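Local atomic coordinates of neck and C-terminal motor domain of Kar3 (Candida glabrata, PDB entry 4GKR), a protein that probably acts as a mitotic kinesin-14 motor, hydrolysing ATP to drive movement along microtubules. Residues Y33-P38 / T121-N126; E90-V95 / V132-N137; R240-F245 / S320-L325. All coordinates share one frame; numbering follows the deposited sequence.

Contact 1: Y33-P38 / T121-N126; sequences YCRIRP and TYTMLN. With MG (magnesium ion), chain C; ADP (adenosine-5'-diphosphate), chain D.
Arg35 points its side chain from strand 30-36 toward Thr123 on the helix that follows the P-loop: its CG lies anti to the backbone N (chi1 173°), and the extended chain carries the guanidinium across the gap. Thr123 has OG1 anti to its carbonyl carbon (chi1 -64°), which offers the hydroxyl to the edge of that group. The resulting bond is weak, Arg35 NH1 to Thr123 OG1 at 3.3 Å, and the two side chains run past each other in opposite directions. Stronger partners fix both ends: Asn88 OD1 and Glu86 O take the guanidinium, while Gly119 O holds the threonine hydroxyl. ADP bridges the two segments alongside this bond. Its adenine lies almost parallel to the Tyr122 ring, with Tyr122 CE1 3.4 Å from ADP C6, and Asn126 CB covers the far face of that ring. Pro38 and the aliphatic part of Arg37 close the other side of the base, Pro38 CG reaching 3.4 Å from ADP N1. The amino group of the base, ADP N6, sits over a face of the Arg35 guanidinium, toward its rim. At the phosphate end, Tyr122 N donates to ADP O1A at 2.8 Å and Thr121 N to ADP O2B at 3.0 Å. Thr121 OG1 binds the magnesium ion at 2.3 Å; ADP O2B and four waters complete six ligands. Water 3 also donates to ADP O2A and water 4 to ADP O3B, while Asp268 holds the same threonine hydroxyl. The phosphate end is the P-loop NTPase grip, backbone N-H groups and the metal taking the charge; the base is clasped separately by Tyr122 on one face and Pro38 and Arg37 on the other.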
loop_
_atom_site.group_PDB
_atom_site.type_symbol
_atom_site.label_atom_id
_atom_site.label_comp_id
_atom_site.label_asym_id
_atom_site.label_seq_id
_atom_site.Cartn_x
_atom_site.Cartn_y
_atom_site.Cartn_z
ATOM N N TYR A 33 -7.891 -4.935 -3.638
ATOM C CA TYR A 33 -8.838 -4.118 -4.377
ATOM C C TYR A 33 -8.272 -3.811 -5.720
ATOM O O TYR A 33 -7.058 -3.778 -5.904
ATOM C CB TYR A 33 -9.148 -2.798 -3.678
ATOM C CG TYR A 33 -9.745 -2.914 -2.307
ATOM C CD1 TYR A 33 -10.357 -4.083 -1.887
ATOM C CD2 TYR A 33 -9.729 -1.839 -1.448
ATOM C CE1 TYR A 33 -10.901 -4.185 -0.637
ATOM C CE2 TYR A 33 -10.275 -1.932 -0.189
ATOM C CZ TYR A 33 -10.856 -3.112 0.194
ATOM O OH TYR A 33 -11.396 -3.223 1.430
ATOM N N CYS A 34 -9.142 -3.562 -6.676
ATOM C CA CYS A 34 -8.671 -3.186 -7.979
ATOM C C CYS A 34 -9.159 -1.787 -8.267
ATOM O O CYS A 34 -10.307 -1.481 -7.994
ATOM C CB CYS A 34 -9.175 -4.174 -9.015
ATOM S SG CYS A 34 -8.783 -3.614 -10.681
ATOM N N ARG A 35 -8.304 -0.932 -8.800
ATOM C CA ARG A 35 -8.767 0.401 -9.181
ATOM C C ARG A 35 -8.461 0.736 -10.625
ATOM O O ARG A 35 -7.304 0.751 -11.024
ATOM C CB ARG A 35 -8.177 1.486 -8.273
ATOM C CG ARG A 35 -8.498 2.902 -8.752
ATOM C CD ARG A 35 -7.954 3.978 -7.837
ATOM N NE ARG A 35 -8.800 5.168 -7.886
ATOM C CZ ARG A 35 -8.535 6.317 -7.259
ATOM N NH1 ARG A 35 -7.439 6.454 -6.518
ATOM N NH2 ARG A 35 -9.378 7.322 -7.365
ATOM N N ILE A 36 -9.489 1.032 -11.405
ATOM C CA ILE A 36 -9.261 1.494 -12.769
ATOM C C ILE A 36 -9.192 3.012 -12.754
ATOM O O ILE A 36 -10.139 3.654 -12.338
ATOM C CB ILE A 36 -10.396 1.033 -13.715
ATOM C CG1 ILE A 36 -10.528 -0.492 -13.664
ATOM C CG2 ILE A 36 -10.144 1.488 -15.147
ATOM C CD1 ILE A 36 -11.801 -1.043 -14.258
ATOM N N ARG A 37 -8.086 3.598 -13.185
ATOM C CA ARG A 37 -8.054 5.064 -13.328
ATOM C C ARG A 37 -8.819 5.546 -14.574
ATOM O O ARG A 37 -9.011 4.784 -15.530
ATOM C CB ARG A 37 -6.619 5.597 -13.360
ATOM C CG ARG A 37 -5.851 5.274 -14.626
ATOM C CD ARG A 37 -4.668 6.202 -14.800
ATOM N NE ARG A 37 -3.791 5.789 -15.895
ATOM C CZ ARG A 37 -4.056 5.946 -17.190
ATOM N NH1 ARG A 37 -5.196 6.495 -17.586
ATOM N NH2 ARG A 37 -3.179 5.538 -18.092
ATOM N N PRO A 38 -9.282 6.809 -14.557
ATOM C CA PRO A 38 -9.859 7.438 -15.761
ATOM C C PRO A 38 -8.838 7.545 -16.887
ATOM O O PRO A 38 -7.642 7.540 -16.618
ATOM C CB PRO A 38 -10.248 8.842 -15.287
ATOM C CG PRO A 38 -9.620 9.006 -13.938
ATOM C CD PRO A 38 -9.478 7.639 -13.357
ATOM N N THR A 121 1.085 6.293 -7.529
ATOM C CA THR A 121 1.473 7.469 -6.778
ATOM C C THR A 121 0.241 8.293 -6.461
ATOM O O THR A 121 0.106 8.848 -5.372
ATOM C CB THR A 121 2.488 8.315 -7.569
ATOM O OG1 THR A 121 3.667 7.534 -7.813
ATOM C CG2 THR A 121 2.884 9.573 -6.810
ATOM N N TYR A 122 -0.660 8.377 -7.424
ATOM C CA TYR A 122 -1.857 9.164 -7.255
ATOM C C TYR A 122 -2.704 8.576 -6.130
ATOM O O TYR A 122 -3.188 9.302 -5.277
ATOM C CB TYR A 122 -2.640 9.233 -8.570
ATOM C CG TYR A 122 -3.912 10.019 -8.455
ATOM C CD1 TYR A 122 -5.080 9.415 -7.982
ATOM C CD2 TYR A 122 -3.952 11.380 -8.801
ATOM C CE1 TYR A 122 -6.253 10.130 -7.853
ATOM C CE2 TYR A 122 -5.131 12.108 -8.681
ATOM C CZ TYR A 122 -6.275 11.473 -8.209
ATOM O OH TYR A 122 -7.450 12.167 -8.084
ATOM N N THR A 123 -2.868 7.258 -6.133
ATOM C CA THR A 123 -3.567 6.570 -5.067
ATOM C C THR A 123 -2.918 6.775 -3.691
ATOM O O THR A 123 -3.613 7.048 -2.722
ATOM C CB THR A 123 -3.683 5.066 -5.375
ATOM O OG1 THR A 123 -4.486 4.898 -6.543
ATOM C CG2 THR A 123 -4.350 4.306 -4.206
ATOM N N MET A 124 -1.595 6.656 -3.605
ATOM C CA MET A 124 -0.934 6.742 -2.296
ATOM C C MET A 124 -0.625 8.164 -1.807
ATOM O O MET A 124 -0.666 8.410 -0.599
ATOM C CB MET A 124 0.320 5.867 -2.239
ATOM C CG MET A 124 0.061 4.413 -2.605
ATOM S SD MET A 124 -1.030 3.530 -1.447
ATOM C CE MET A 124 -0.002 3.507 0.023
ATOM N N LEU A 125 -0.360 9.093 -2.727
ATOM C CA LEU A 125 0.294 10.357 -2.352
ATOM C C LEU A 125 -0.340 11.640 -2.848
ATOM O O LEU A 125 0.259 12.699 -2.714
ATOM C CB LEU A 125 1.745 10.358 -2.813
ATOM C CG LEU A 125 2.734 9.396 -2.156
ATOM C CD1 LEU A 125 4.097 9.509 -2.845
ATOM C CD2 LEU A 125 2.831 9.692 -0.655
ATOM N N ASN A 126 -1.530 11.565 -3.425
ATOM C CA ASN A 126 -2.192 12.766 -3.900
ATOM C C ASN A 126 -2.507 13.736 -2.747
ATOM O O ASN A 126 -3.112 13.330 -1.757
ATOM C CB ASN A 126 -3.467 12.385 -4.636
ATOM C CG ASN A 126 -3.940 13.471 -5.565
ATOM O OD1 ASN A 126 -5.099 13.889 -5.498
ATOM N ND2 ASN A 126 -3.043 13.954 -6.433
HETATM MG MG MG C . 4.627 6.454 -9.549
HETATM P PB ADP D . 2.127 5.525 -11.424
HETATM O O1B ADP D . 1.247 4.299 -11.235
HETATM O O2B ADP D . 2.631 6.141 -10.144
HETATM O O3B ADP D . 3.156 5.269 -12.490
HETATM P PA ADP D . 0.703 8.065 -11.428
HETATM O O1A ADP D . 0.022 8.053 -10.096
HETATM O O2A ADP D . 1.889 8.976 -11.635
HETATM O O3A ADP D . 1.077 6.597 -12.015
HETATM O "O5'" ADP D . -0.522 8.415 -12.398
HETATM C "C5'" ADP D . -0.365 8.504 -13.816
HETATM C "C4'" ADP D . -1.139 9.720 -14.340
HETATM O "O4'" ADP D . -2.565 9.523 -14.332
HETATM C "C3'" ADP D . -0.895 10.940 -13.474
HETATM O "O3'" ADP D . -0.796 12.028 -14.384
HETATM C "C2'" ADP D . -2.140 11.060 -12.598
HETATM O "O2'" ADP D . -2.489 12.400 -12.262
HETATM C "C1'" ADP D . -3.229 10.419 -13.426
HETATM N N9 ADP D . -4.137 9.611 -12.585
HETATM C C8 ADP D . -3.856 8.395 -12.103
HETATM N N7 ADP D . -4.884 7.890 -11.382
HETATM C C5 ADP D . -5.865 8.791 -11.409
HETATM C C6 ADP D . -7.232 8.878 -10.853
HETATM N N6 ADP D . -7.746 7.875 -10.116
HETATM N N1 ADP D . -7.934 10.007 -11.100
HETATM C C2 ADP D . -7.431 11.023 -11.838
HETATM N N3 ADP D . -6.196 11.011 -12.374
HETATM C C4 ADP D . -5.373 9.935 -12.202
HETATM O O HOH W 1 4.783 5.043 -8.169
HETATM O O HOH W 2 6.236 7.448 -8.800
HETATM O O HOH W 3 4.087 8.300 -10.262
HETATM O O HOH W 4 5.319 5.961 -11.123
#

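Contact 2: E90-V95 / V132-N137; sequences EIFKEV and VPATIN
Thr135 OG1 is bonded to Ile131 O one turn back in its own helix and rests at the edge of the Phe92 ring, near its plane, 3.6 Å from Phe92 CE1. The contact is a helix-to-helix packing in the kinesin motor domain, a P-loop NTPase fold: short helix 88-93 meets the start of helix 131-147 beside the central sheet. Phe92 does nearly all the reaching. With CG anti to the backbone N (chi1 -164°), its ring stands out from the short helix toward Ala134, and the nearest CA atoms, those of Phe92 and Ala134, are 7.2 Å apart. Ala134 CB lies over one face of the ring in a CH-pi contact, 3.7 Å from the ring centroid and 22° off the normal, displaced toward the CD1-CE1 side. The Thr135 side chain crosses that of Phe92 at about a right angle. His138, one turn beyond Ala134, meets the same ring edge-to-face. Beneath, Ile91 packs on strand 335-342 and Thr135 on strand 259-268, which ties both helices to the sheet; Val95, just past helix 88-93, also rests on strand 335-342. At the outer end of the ring, Phe92 CZ lies 3.6 Å from Ala134 O.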
loop_
_atom_site.group_PDB
_atom_site.type_symbol
_atom_site.label_atom_id
_atom_site.label_comp_id
_atom_site.label_asym_id
_atom_site.label_seq_id
_atom_site.Cartn_x
_atom_site.Cartn_y
_atom_site.Cartn_z
ATOM N N GLU A 90 -13.695 8.577 -1.743
ATOM C CA GLU A 90 -14.599 7.439 -1.669
ATOM C C GLU A 90 -13.807 6.190 -1.314
ATOM O O GLU A 90 -14.229 5.379 -0.491
ATOM C CB GLU A 90 -15.374 7.263 -2.990
ATOM N N ILE A 91 -12.634 6.066 -1.917
ATOM C CA ILE A 91 -11.748 4.949 -1.662
ATOM C C ILE A 91 -11.280 4.879 -0.209
ATOM O O ILE A 91 -11.105 3.789 0.330
ATOM C CB ILE A 91 -10.577 4.941 -2.659
ATOM C CG1 ILE A 91 -11.067 4.333 -3.978
ATOM C CG2 ILE A 91 -9.387 4.168 -2.105
ATOM C CD1 ILE A 91 -10.038 4.297 -5.077
ATOM N N PHE A 92 -11.094 6.024 0.437
ATOM C CA PHE A 92 -10.687 5.982 1.838
ATOM C C PHE A 92 -11.766 5.457 2.794
ATOM O O PHE A 92 -11.440 4.855 3.826
ATOM C CB PHE A 92 -10.122 7.311 2.338
ATOM C CG PHE A 92 -9.368 7.171 3.623
ATOM C CD1 PHE A 92 -8.076 6.638 3.628
ATOM C CD2 PHE A 92 -9.960 7.494 4.833
ATOM C CE1 PHE A 92 -7.372 6.469 4.811
ATOM C CE2 PHE A 92 -9.264 7.308 6.024
ATOM C CZ PHE A 92 -7.966 6.806 6.010
ATOM N N LYS A 93 -13.039 5.674 2.454
ATOM C CA LYS A 93 -14.150 5.166 3.276
ATOM C C LYS A 93 -14.001 3.651 3.459
ATOM O O LYS A 93 -14.186 3.141 4.559
ATOM C CB LYS A 93 -15.515 5.533 2.673
ATOM N N GLU A 94 -13.599 2.965 2.386
ATOM C CA GLU A 94 -13.367 1.517 2.373
ATOM C C GLU A 94 -11.962 1.079 2.844
ATOM O O GLU A 94 -11.613 -0.086 2.720
ATOM C CB GLU A 94 -13.672 0.946 0.974
ATOM N N VAL A 95 -11.168 1.995 3.391
ATOM C CA VAL A 95 -9.823 1.677 3.916
ATOM C C VAL A 95 -9.712 2.063 5.409
ATOM O O VAL A 95 -8.872 1.530 6.171
ATOM C CB VAL A 95 -8.728 2.429 3.105
ATOM C CG1 VAL A 95 -7.374 2.336 3.766
ATOM C CG2 VAL A 95 -8.642 1.898 1.686
ATOM N N VAL A 132 -1.784 8.121 2.013
ATOM C CA VAL A 132 -0.882 8.664 3.049
ATOM C C VAL A 132 -1.459 9.907 3.773
ATOM O O VAL A 132 -1.695 9.857 4.982
ATOM C CB VAL A 132 0.557 8.888 2.522
ATOM C CG1 VAL A 132 1.375 9.731 3.490
ATOM C CG2 VAL A 132 1.236 7.560 2.234
ATOM N N PRO A 133 -1.717 11.017 3.058
ATOM C CA PRO A 133 -2.340 12.117 3.832
ATOM C C PRO A 133 -3.671 11.745 4.505
ATOM O O PRO A 133 -3.927 12.179 5.620
ATOM C CB PRO A 133 -2.550 13.222 2.801
ATOM C CG PRO A 133 -2.383 12.574 1.479
ATOM C CD PRO A 133 -1.439 11.417 1.668
ATOM N N ALA A 134 -4.498 10.933 3.860
ATOM C CA ALA A 134 -5.774 10.534 4.459
ATOM C C ALA A 134 -5.562 9.702 5.732
ATOM O O ALA A 134 -6.241 9.914 6.741
ATOM C CB ALA A 134 -6.613 9.762 3.464
ATOM N N THR A 135 -4.617 8.768 5.677
ATOM C CA THR A 135 -4.327 7.937 6.804
ATOM C C THR A 135 -3.877 8.794 7.956
ATOM O O THR A 135 -4.428 8.680 9.047
ATOM C CB THR A 135 -3.265 6.897 6.449
ATOM O OG1 THR A 135 -3.839 5.966 5.527
ATOM C CG2 THR A 135 -2.795 6.141 7.669
ATOM N N ILE A 136 -2.897 9.666 7.716
ATOM C CA ILE A 136 -2.370 10.519 8.781
ATOM C C ILE A 136 -3.507 11.316 9.415
ATOM O O ILE A 136 -3.656 11.351 10.637
ATOM C CB ILE A 136 -1.221 11.431 8.300
ATOM C CG1 ILE A 136 0.084 10.620 8.219
ATOM C CG2 ILE A 136 -1.030 12.617 9.242
ATOM C CD1 ILE A 136 1.128 11.148 7.244
ATOM N N ASN A 137 -4.347 11.900 8.580
ATOM C CA ASN A 137 -5.478 12.675 9.090
ATOM C C ASN A 137 -6.471 11.854 9.917
ATOM O O ASN A 137 -6.949 12.300 10.965
ATOM C CB ASN A 137 -6.212 13.345 7.947
ATOM C CG ASN A 137 -6.845 14.636 8.368
ATOM O OD1 ASN A 137 -6.153 15.557 8.841
ATOM N ND2 ASN A 137 -8.171 14.722 8.227
#

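Contact 3: R240-F245 / S320-L325; sequences RSHSIF and SKLTYL. With EDO (1,2-ethanediol), chain E.
A leucine methyl sits squarely on a histidine ring: Leu322 CD2 lies 3.6 Å from the centroid of His242, only 8° off the ring normal, in a CH-pi contact. Both nitrogens of that imidazole are engaged elsewhere, ND1 with the backbone N of Ala270 and NE2 with Ser294 OG, and these two bonds hold the ring's plane fixed under the methyl. His242 belongs to the SSRSH sequence that marks the first switch region of kinesins, and lies on strand 242-252. Two residues further along the strand, Ile244 points to the same helix. Its CD1 touches two leucine methyls, meeting Leu325 CD2 tip to tip at 3.8 Å and Leu322 CD1, from an oblique course, at 3.9 Å. Leu322, with CG anti to the backbone N (chi1 179°), thus spreads its branches over two neighbours, CD2 on the histidine and CD1 on the isoleucine. The axes of the short segments 242-245 and 321-325 run almost parallel, 12° from each other and 11.4 Å apart at closest approach, and these side chains span the separation. Leu269 and Ile160 add to the apolar surroundings. Ser320 is the N-cap of the helix, and its OG donates to Thr323 OG1 at 2.9 Å. A 1,2-ethanediol molecule, probably picked up from the crystallisation solution, lies at the edge of the imidazole and accepts a weak bond from Leu322 N to its O2 at 3.2 Å. With Ala270 N facing ND1, that nitrogen probably serves as acceptor; the two polar bonds lie at the ring's rim while the leucine methyl takes its face.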
loop_
_atom_site.group_PDB
_atom_site.type_symbol
_atom_site.label_atom_id
_atom_site.label_comp_id
_atom_site.label_asym_id
_atom_site.label_seq_id
_atom_site.Cartn_x
_atom_site.Cartn_y
_atom_site.Cartn_z
ATOM N N ARG A 240 10.880 3.271 -10.959
ATOM C CA ARG A 240 11.606 2.026 -10.771
ATOM C C ARG A 240 11.951 1.770 -9.291
ATOM O O ARG A 240 12.851 1.009 -8.994
ATOM C CB ARG A 240 12.893 2.052 -11.593
ATOM C CG ARG A 240 12.688 1.910 -13.084
ATOM C CD ARG A 240 13.950 2.322 -13.847
ATOM N NE ARG A 240 13.707 2.345 -15.283
ATOM C CZ ARG A 240 14.247 1.502 -16.167
ATOM N NH1 ARG A 240 15.111 0.573 -15.779
ATOM N NH2 ARG A 240 13.932 1.611 -17.461
ATOM N N SER A 241 11.252 2.419 -8.369
ATOM C CA SER A 241 11.576 2.339 -6.948
ATOM C C SER A 241 10.351 2.009 -6.126
ATOM O O SER A 241 9.214 2.333 -6.529
ATOM C CB SER A 241 12.059 3.689 -6.447
ATOM O OG SER A 241 13.185 4.151 -7.150
ATOM N N HIS A 242 10.570 1.406 -4.959
ATOM C CA HIS A 242 9.492 1.354 -3.972
ATOM C C HIS A 242 9.577 2.564 -3.106
ATOM O O HIS A 242 10.665 3.047 -2.804
ATOM C CB HIS A 242 9.539 0.106 -3.106
ATOM C CG HIS A 242 9.907 -1.141 -3.850
ATOM N ND1 HIS A 242 9.129 -1.666 -4.815
ATOM C CD2 HIS A 242 11.019 -1.956 -3.752
ATOM C CE1 HIS A 242 9.717 -2.766 -5.306
ATOM N NE2 HIS A 242 10.874 -2.941 -4.655
ATOM N N SER A 243 8.419 3.074 -2.713
ATOM C CA SER A 243 8.351 4.204 -1.812
ATOM C C SER A 243 7.593 3.763 -0.599
ATOM O O SER A 243 6.417 3.398 -0.700
ATOM C CB SER A 243 7.628 5.364 -2.474
ATOM O OG SER A 243 8.504 6.004 -3.368
ATOM N N ILE A 244 8.261 3.791 0.551
ATOM C CA ILE A 244 7.629 3.340 1.774
ATOM C C ILE A 244 7.472 4.463 2.792
ATOM O O ILE A 244 8.440 5.112 3.191
ATOM C CB ILE A 244 8.384 2.144 2.359
ATOM C CG1 ILE A 244 8.507 1.061 1.299
ATOM C CG2 ILE A 244 7.612 1.554 3.532
ATOM C CD1 ILE A 244 9.822 0.336 1.337
ATOM N N PHE A 245 6.237 4.689 3.203
ATOM C CA PHE A 245 5.964 5.598 4.291
ATOM C C PHE A 245 5.655 4.776 5.541
ATOM O O PHE A 245 4.759 3.947 5.531
ATOM C CB PHE A 245 4.803 6.494 3.912
ATOM C CG PHE A 245 4.751 7.762 4.693
ATOM C CD1 PHE A 245 4.051 7.826 5.903
ATOM C CD2 PHE A 245 5.400 8.896 4.234
ATOM C CE1 PHE A 245 4.005 9.000 6.647
ATOM C CE2 PHE A 245 5.359 10.074 4.977
ATOM C CZ PHE A 245 4.652 10.125 6.184
ATOM N N SER A 320 14.453 -10.921 -0.450
ATOM C CA SER A 320 14.500 -9.575 -1.003
ATOM C C SER A 320 14.420 -8.519 0.088
ATOM O O SER A 320 13.830 -8.737 1.162
ATOM C CB SER A 320 13.379 -9.349 -2.032
ATOM O OG SER A 320 12.148 -8.970 -1.418
ATOM N N LYS A 321 14.972 -7.351 -0.199
ATOM C CA LYS A 321 15.041 -6.312 0.795
ATOM C C LYS A 321 13.660 -5.886 1.244
ATOM O O LYS A 321 13.435 -5.641 2.431
ATOM C CB LYS A 321 15.793 -5.112 0.248
ATOM C CG LYS A 321 16.060 -4.056 1.301
ATOM C CD LYS A 321 17.313 -3.283 0.970
ATOM C CE LYS A 321 18.483 -3.747 1.798
ATOM N NZ LYS A 321 19.677 -2.915 1.491
ATOM N N LEU A 322 12.734 -5.800 0.293
ATOM C CA LEU A 322 11.420 -5.250 0.568
ATOM C C LEU A 322 10.699 -6.124 1.564
ATOM O O LEU A 322 10.155 -5.636 2.538
ATOM C CB LEU A 322 10.606 -5.129 -0.723
ATOM C CG LEU A 322 9.166 -4.591 -0.676
ATOM C CD1 LEU A 322 9.034 -3.225 -0.009
ATOM C CD2 LEU A 322 8.714 -4.496 -2.115
ATOM N N THR A 323 10.696 -7.427 1.326
ATOM C CA THR A 323 10.009 -8.323 2.234
ATOM C C THR A 323 10.770 -8.488 3.550
ATOM O O THR A 323 10.159 -8.762 4.581
ATOM C CB THR A 323 9.790 -9.699 1.597
ATOM O OG1 THR A 323 11.014 -10.126 0.995
ATOM C CG2 THR A 323 8.716 -9.615 0.525
ATOM N N TYR A 324 12.094 -8.332 3.511
ATOM C CA TYR A 324 12.902 -8.416 4.715
ATOM C C TYR A 324 12.671 -7.213 5.606
ATOM O O TYR A 324 12.587 -7.331 6.815
ATOM C CB TYR A 324 14.379 -8.552 4.364
ATOM C CG TYR A 324 15.260 -8.873 5.547
ATOM C CD1 TYR A 324 15.205 -10.132 6.174
ATOM C CD2 TYR A 324 16.152 -7.932 6.040
ATOM C CE1 TYR A 324 15.997 -10.427 7.263
ATOM C CE2 TYR A 324 16.964 -8.230 7.116
ATOM C CZ TYR A 324 16.876 -9.475 7.722
ATOM O OH TYR A 324 17.678 -9.750 8.789
ATOM N N LEU A 325 12.541 -6.050 5.002
ATOM C CA LEU A 325 12.206 -4.855 5.752
ATOM C C LEU A 325 10.830 -4.915 6.405
ATOM O O LEU A 325 10.650 -4.462 7.540
ATOM C CB LEU A 325 12.275 -3.653 4.826
ATOM C CG LEU A 325 11.665 -2.336 5.267
ATOM C CD1 LEU A 325 12.403 -1.816 6.496
ATOM C CD2 LEU A 325 11.805 -1.379 4.100
HETATM C C1 EDO E . 14.719 -3.867 -4.597
HETATM O O1 EDO E . 14.333 -2.773 -5.432
HETATM C C2 EDO E . 14.021 -3.739 -3.249
HETATM O O2 EDO E . 13.903 -5.004 -2.584
#

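From the N terminus, the chain passes through 33-38, then 90-95, before 121-126 returns to the first strand and closes contact 1; 132-137 follows at once and closes contact 2. The two loops therefore cross. Their segments also touch, with Met124 O probably bonded to Val132 N and Arg35 packing on Ile91, so the nucleotide site and the helix pair form one continuous region. Contact 3 opens only later, at 240-245, and closes at 320-325, in series with both. Its strand belongs to the same mixed sheet as strand 30-36, and Phe245 meets Val132 and Ile136, which links contact 3 to contact 2 across the chain's centre.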